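Local coordinates for thermosome subunit (Methanococcoides burtonii, PDB 3AQ1), which probably binds unfolded proteins and helps them fold at the expense of ATP, as a group II chaperonin, at residues E366-L369 / S370-S374; V445-L449 / R450-Q454. One frame throughout, in Å; residues are numbered along the deposited sequence.

Contact 1. Residues E366-L369 / S370-S374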
loop_
_atom_site.group_PDB
_atom_site.type_symbol
_atom_site.label_atom_id
_atom_site.label_comp_id
_atom_site.label_asym_id
_atom_site.label_seq_id
_atom_site.Cartn_x
_atom_site.Cartn_y
_atom_site.Cartn_z
ATOM N N GLU A 366 17.483 14.290 -6.705
ATOM C CA GLU A 366 17.816 15.560 -6.097
ATOM C C GLU A 366 18.839 16.300 -6.960
ATOM O O GLU A 366 18.727 17.509 -7.193
ATOM C CB GLU A 366 18.325 15.345 -4.680
ATOM C CG GLU A 366 17.207 15.066 -3.673
ATOM C CD GLU A 366 16.819 13.595 -3.573
ATOM O OE1 GLU A 366 17.423 12.747 -4.267
ATOM O OE2 GLU A 366 15.904 13.288 -2.784
ATOM N N VAL A 367 19.828 15.556 -7.440
ATOM C CA VAL A 367 20.865 16.090 -8.314
ATOM C C VAL A 367 20.283 16.617 -9.633
ATOM O O VAL A 367 20.589 17.738 -10.045
ATOM C CB VAL A 367 21.898 15.005 -8.590
ATOM C CG1 VAL A 367 22.893 15.428 -9.665
ATOM C CG2 VAL A 367 22.588 14.638 -7.298
ATOM N N GLU A 368 19.441 15.812 -10.284
ATOM C CA GLU A 368 18.704 16.254 -11.472
ATOM C C GLU A 368 17.849 17.495 -11.179
ATOM O O GLU A 368 17.938 18.495 -11.884
ATOM C CB GLU A 368 17.822 15.129 -12.040
ATOM C CG GLU A 368 17.423 15.337 -13.494
ATOM C CD GLU A 368 18.636 15.397 -14.420
ATOM O OE1 GLU A 368 19.631 14.696 -14.138
ATOM O OE2 GLU A 368 18.600 16.141 -15.426
ATOM N N LEU A 369 17.023 17.431 -10.143
ATOM C CA LEU A 369 16.237 18.593 -9.746
ATOM C C LEU A 369 17.128 19.791 -9.525
ATOM O O LEU A 369 16.887 20.849 -10.093
ATOM C CB LEU A 369 15.437 18.308 -8.483
ATOM C CG LEU A 369 14.231 17.420 -8.759
ATOM C CD1 LEU A 369 13.510 17.114 -7.476
ATOM C CD2 LEU A 369 13.327 18.138 -9.717
ATOM N N SER A 370 18.163 19.625 -8.707
ATOM C CA SER A 370 19.071 20.727 -8.392
ATOM C C SER A 370 19.661 21.349 -9.642
ATOM O O SER A 370 19.686 22.572 -9.789
ATOM C CB SER A 370 20.196 20.250 -7.494
ATOM O OG SER A 370 21.175 21.261 -7.350
ATOM N N LEU A 371 20.144 20.502 -10.541
ATOM C CA LEU A 371 20.723 20.982 -11.784
ATOM C C LEU A 371 19.705 21.772 -12.611
ATOM O O LEU A 371 19.953 22.911 -12.994
ATOM C CB LEU A 371 21.275 19.817 -12.596
ATOM C CG LEU A 371 21.707 20.174 -14.016
ATOM C CD1 LEU A 371 23.024 20.937 -13.979
ATOM C CD2 LEU A 371 21.822 18.933 -14.878
ATOM N N ARG A 372 18.555 21.170 -12.882
ATOM C CA ARG A 372 17.553 21.805 -13.724
ATOM C C ARG A 372 16.898 22.986 -13.048
ATOM O O ARG A 372 16.281 23.817 -13.704
ATOM C CB ARG A 372 16.480 20.809 -14.121
ATOM C CG ARG A 372 16.975 19.718 -15.020
ATOM C CD ARG A 372 15.961 18.595 -15.041
ATOM N NE ARG A 372 16.362 17.519 -15.936
ATOM C CZ ARG A 372 15.808 17.300 -17.119
ATOM N NH1 ARG A 372 14.819 18.078 -17.541
ATOM N NH2 ARG A 372 16.234 16.296 -17.871
ATOM N N LEU A 373 17.016 23.066 -11.734
ATOM C CA LEU A 373 16.363 24.155 -11.029
ATOM C C LEU A 373 17.329 25.324 -10.909
ATOM O O LEU A 373 16.918 26.456 -10.676
ATOM C CB LEU A 373 15.864 23.699 -9.658
ATOM C CG LEU A 373 14.967 24.683 -8.913
ATOM C CD1 LEU A 373 13.712 24.953 -9.721
ATOM C CD2 LEU A 373 14.631 24.148 -7.524
ATOM N N SER A 374 18.618 25.036 -11.071
ATOM C CA SER A 374 19.638 26.078 -11.111
ATOM C C SER A 374 19.655 26.701 -12.494
ATOM O O SER A 374 20.056 27.851 -12.661
ATOM C CB SER A 374 21.022 25.525 -10.760
ATOM O OG SER A 374 21.239 25.546 -9.361
#

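Contact 2. Residues V445-L449 / R450-Q454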
loop_
_atom_site.group_PDB
_atom_site.type_symbol
_atom_site.label_atom_id
_atom_site.label_comp_id
_atom_site.label_asym_id
_atom_site.label_seq_id
_atom_site.Cartn_x
_atom_site.Cartn_y
_atom_site.Cartn_z
ATOM N N VAL A 445 17.014 0.428 -6.965
ATOM C CA VAL A 445 16.769 1.396 -5.920
ATOM C C VAL A 445 15.675 2.346 -6.375
ATOM O O VAL A 445 15.955 3.449 -6.836
ATOM C CB VAL A 445 18.038 2.183 -5.547
ATOM C CG1 VAL A 445 17.773 3.018 -4.322
ATOM C CG2 VAL A 445 19.202 1.228 -5.291
ATOM N N ILE A 446 14.425 1.898 -6.244
ATOM C CA ILE A 446 13.265 2.671 -6.683
ATOM C C ILE A 446 12.550 3.380 -5.528
ATOM O O ILE A 446 12.435 2.847 -4.427
ATOM C CB ILE A 446 12.249 1.781 -7.410
ATOM C CG1 ILE A 446 12.961 0.654 -8.148
ATOM C CG2 ILE A 446 11.440 2.596 -8.397
ATOM C CD1 ILE A 446 13.739 1.122 -9.332
ATOM N N GLU A 447 12.082 4.592 -5.794
ATOM C CA GLU A 447 11.277 5.350 -4.839
ATOM C C GLU A 447 9.996 5.833 -5.529
ATOM O O GLU A 447 10.018 6.235 -6.693
ATOM C CB GLU A 447 12.064 6.539 -4.259
ATOM C CG GLU A 447 13.230 6.171 -3.335
ATOM C CD GLU A 447 14.136 7.365 -3.018
ATOM O OE1 GLU A 447 13.998 8.427 -3.664
ATOM O OE2 GLU A 447 14.996 7.246 -2.122
ATOM N N PRO A 448 8.868 5.791 -4.816
ATOM C CA PRO A 448 7.602 6.175 -5.441
ATOM C C PRO A 448 7.562 7.681 -5.640
ATOM O O PRO A 448 8.008 8.409 -4.754
ATOM C CB PRO A 448 6.560 5.776 -4.395
ATOM C CG PRO A 448 7.303 5.010 -3.337
ATOM C CD PRO A 448 8.705 5.489 -3.389
ATOM N N LEU A 449 7.042 8.140 -6.776
ATOM C CA LEU A 449 6.901 9.574 -7.008
ATOM C C LEU A 449 6.206 10.302 -5.848
ATOM O O LEU A 449 6.667 11.353 -5.410
ATOM C CB LEU A 449 6.149 9.854 -8.309
ATOM C CG LEU A 449 6.048 11.348 -8.645
ATOM C CD1 LEU A 449 7.424 11.930 -8.849
ATOM C CD2 LEU A 449 5.204 11.586 -9.867
ATOM N N ARG A 450 5.100 9.757 -5.350
ATOM C CA ARG A 450 4.326 10.470 -4.331
ATOM C C ARG A 450 5.137 10.775 -3.064
ATOM O O ARG A 450 4.976 11.829 -2.454
ATOM C CB ARG A 450 3.003 9.757 -4.002
ATOM C CG ARG A 450 3.097 8.666 -2.947
ATOM C CD ARG A 450 1.722 8.094 -2.611
ATOM N NE ARG A 450 0.899 7.938 -3.804
ATOM C CZ ARG A 450 -0.077 7.048 -3.924
ATOM N NH1 ARG A 450 -0.354 6.232 -2.924
ATOM N NH2 ARG A 450 -0.769 6.967 -5.047
ATOM N N ILE A 451 6.022 9.871 -2.676
ATOM C CA ILE A 451 6.873 10.133 -1.525
ATOM C C ILE A 451 7.840 11.268 -1.845
ATOM O O ILE A 451 7.988 12.210 -1.071
ATOM C CB ILE A 451 7.653 8.876 -1.083
ATOM C CG1 ILE A 451 6.702 7.879 -0.411
ATOM C CG2 ILE A 451 8.788 9.248 -0.145
ATOM C CD1 ILE A 451 5.847 8.486 0.694
ATOM N N LYS A 452 8.490 11.188 -2.997
ATOM C CA LYS A 452 9.435 12.221 -3.354
ATOM C C LYS A 452 8.786 13.626 -3.358
ATOM O O LYS A 452 9.391 14.581 -2.864
ATOM C CB LYS A 452 10.114 11.898 -4.687
ATOM C CG LYS A 452 11.369 12.697 -4.920
ATOM C CD LYS A 452 12.388 12.477 -3.788
ATOM C CE LYS A 452 13.028 11.094 -3.859
ATOM N NZ LYS A 452 14.039 10.899 -2.787
ATOM N N THR A 453 7.564 13.756 -3.892
ATOM C CA THR A 453 6.915 15.066 -3.947
ATOM C C THR A 453 6.317 15.457 -2.611
ATOM O O THR A 453 6.238 16.633 -2.291
ATOM C CB THR A 453 5.806 15.184 -5.022
ATOM O OG1 THR A 453 4.729 14.283 -4.728
ATOM C CG2 THR A 453 6.356 14.907 -6.407
ATOM N N GLN A 454 5.884 14.479 -1.826
ATOM C CA GLN A 454 5.364 14.806 -0.514
ATOM C C GLN A 454 6.486 15.360 0.363
ATOM O O GLN A 454 6.298 16.350 1.072
ATOM C CB GLN A 454 4.696 13.599 0.135
ATOM C CG GLN A 454 3.188 13.743 0.298
ATOM C CD GLN A 454 2.463 12.396 0.332
ATOM O OE1 GLN A 454 1.632 12.105 -0.535
ATOM N NE2 GLN A 454 2.782 11.566 1.332
#

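Contact 1. Residues E366-L369 / S370-S374
One turn of helix 364-378, in what is by family resemblance the equatorial domain of the chaperonin, joins Glu368 to Arg372 in an i to i+4 salt bridge. Arg372 NE gives its hydrogen to Glu368 OE2 at 2.7 Å, with an N-H...O angle of 164°. The oxygen lies close to the guanidinium plane, at its edge, and accepts through its anti lone pair, the one turned away from OE1. The carboxylate and guanidinium planes are nevertheless 62° apart, and the hydrogen bond runs through NE; Arg372 NH2 is farther, 3.4 Å from Glu368 OE2. Glu368 starts out away from the following turn, but its bend at chi2 (61°) swings the carboxylate back so that it crosses the arginine chain near NE. The arginine chain runs extended from CG to NE, passing Glu368 O with CG at 3.5 Å.

Beneath this pair the backbone keeps the alpha-helical pattern. Ser370 N bonds to Glu366 O at 2.7 Å, Leu371 N to Val367 O at 2.8 Å and Arg372 N to Glu368 O at 2.9 Å, whereas the bond from Leu373 N to Leu369 O is weak.

Around the turn, Ile88 of helix 71-92 packs on Leu369 and Arg372, and Phe391 of helix 383-394 on Leu373. Ser370 OG is hydrogen-bonded to Ala392 O, and Glu368 OE1 to His421 ND1.

A leucine in place of Arg372 would probably leave Glu368 OE2 without its cationic mate and the carboxylate freer to turn about its remaining bond to His421. With each carboxylate oxygen given a different partner, the buried Glu368 is fixed in rotation, and the nearby guanidinium is likely to favour the ionised form of the carboxylate.

Contact 2. Residues V445-L449 / R450-Q454
Leu449 and Thr453 meet one helical turn apart, Leu449 CD1 lying 4.0 Å from Thr453 CG2 as the two side chains slant across each other. The same pair is tied through the backbone: Thr453 N bonds to Leu449 O at 3.0 Å with an N-H...O angle of 161°. Thr453 has CG2 anti to its carbonyl carbon, which sets the methyl against the Leu449 side chain, while OG1 makes a weak bond to Arg450 O. The Pro448 ring and the Ile451 side chain run next to each other in the same direction, with Pro448 CG 4.1 Å from Ile451 CG1. Pro448 O takes two weak bonds, from Ile451 N at 3.2 Å and from Lys452 N at 3.3 Å.

Pro448 is the N-cap of helix 449-467, so this is the junction at which strand 446-448, one of the two edge strands of a three-stranded antiparallel sheet, turns into a helix; the two short axes make an angle of 66°. Across the junction, Lys452, bent at chi2 and chi3, brings NZ to 2.6 Å from Glu447 OE1 in a salt bridge, although the placement of that carboxylate oxygen is doubtful.

Farther out, the strand is held by the backbone bonds of Val445 to Gly361 and of Glu447 to Val359. Leu449 is buried against Leu89 of helix 71-92 and Val359 of strand 357-360. The guanidinium of Arg450 reaches back to helix 332-355, bridging to Asp355 through NE and to Glu354 through NH2.

Contact 1 is buried and entirely helical, whereas contact 2 is only partly buried and spans a change from strand to helix. Their centres lie about 16 Å apart, and a second salt bridge of Lys452, from NZ to Glu366 OE2 at 3.0 Å, ties helix 364-378 to helix 449-467. Both pack on helix 71-92, contact 1 through Ile88 and contact 2 through Leu89. Each carries an acid-base pair, but at 366-374 the pair follows regular i to i+4 spacing within a helix, while at 445-454 its members are five residues apart in sequence and link two kinds of secondary structure.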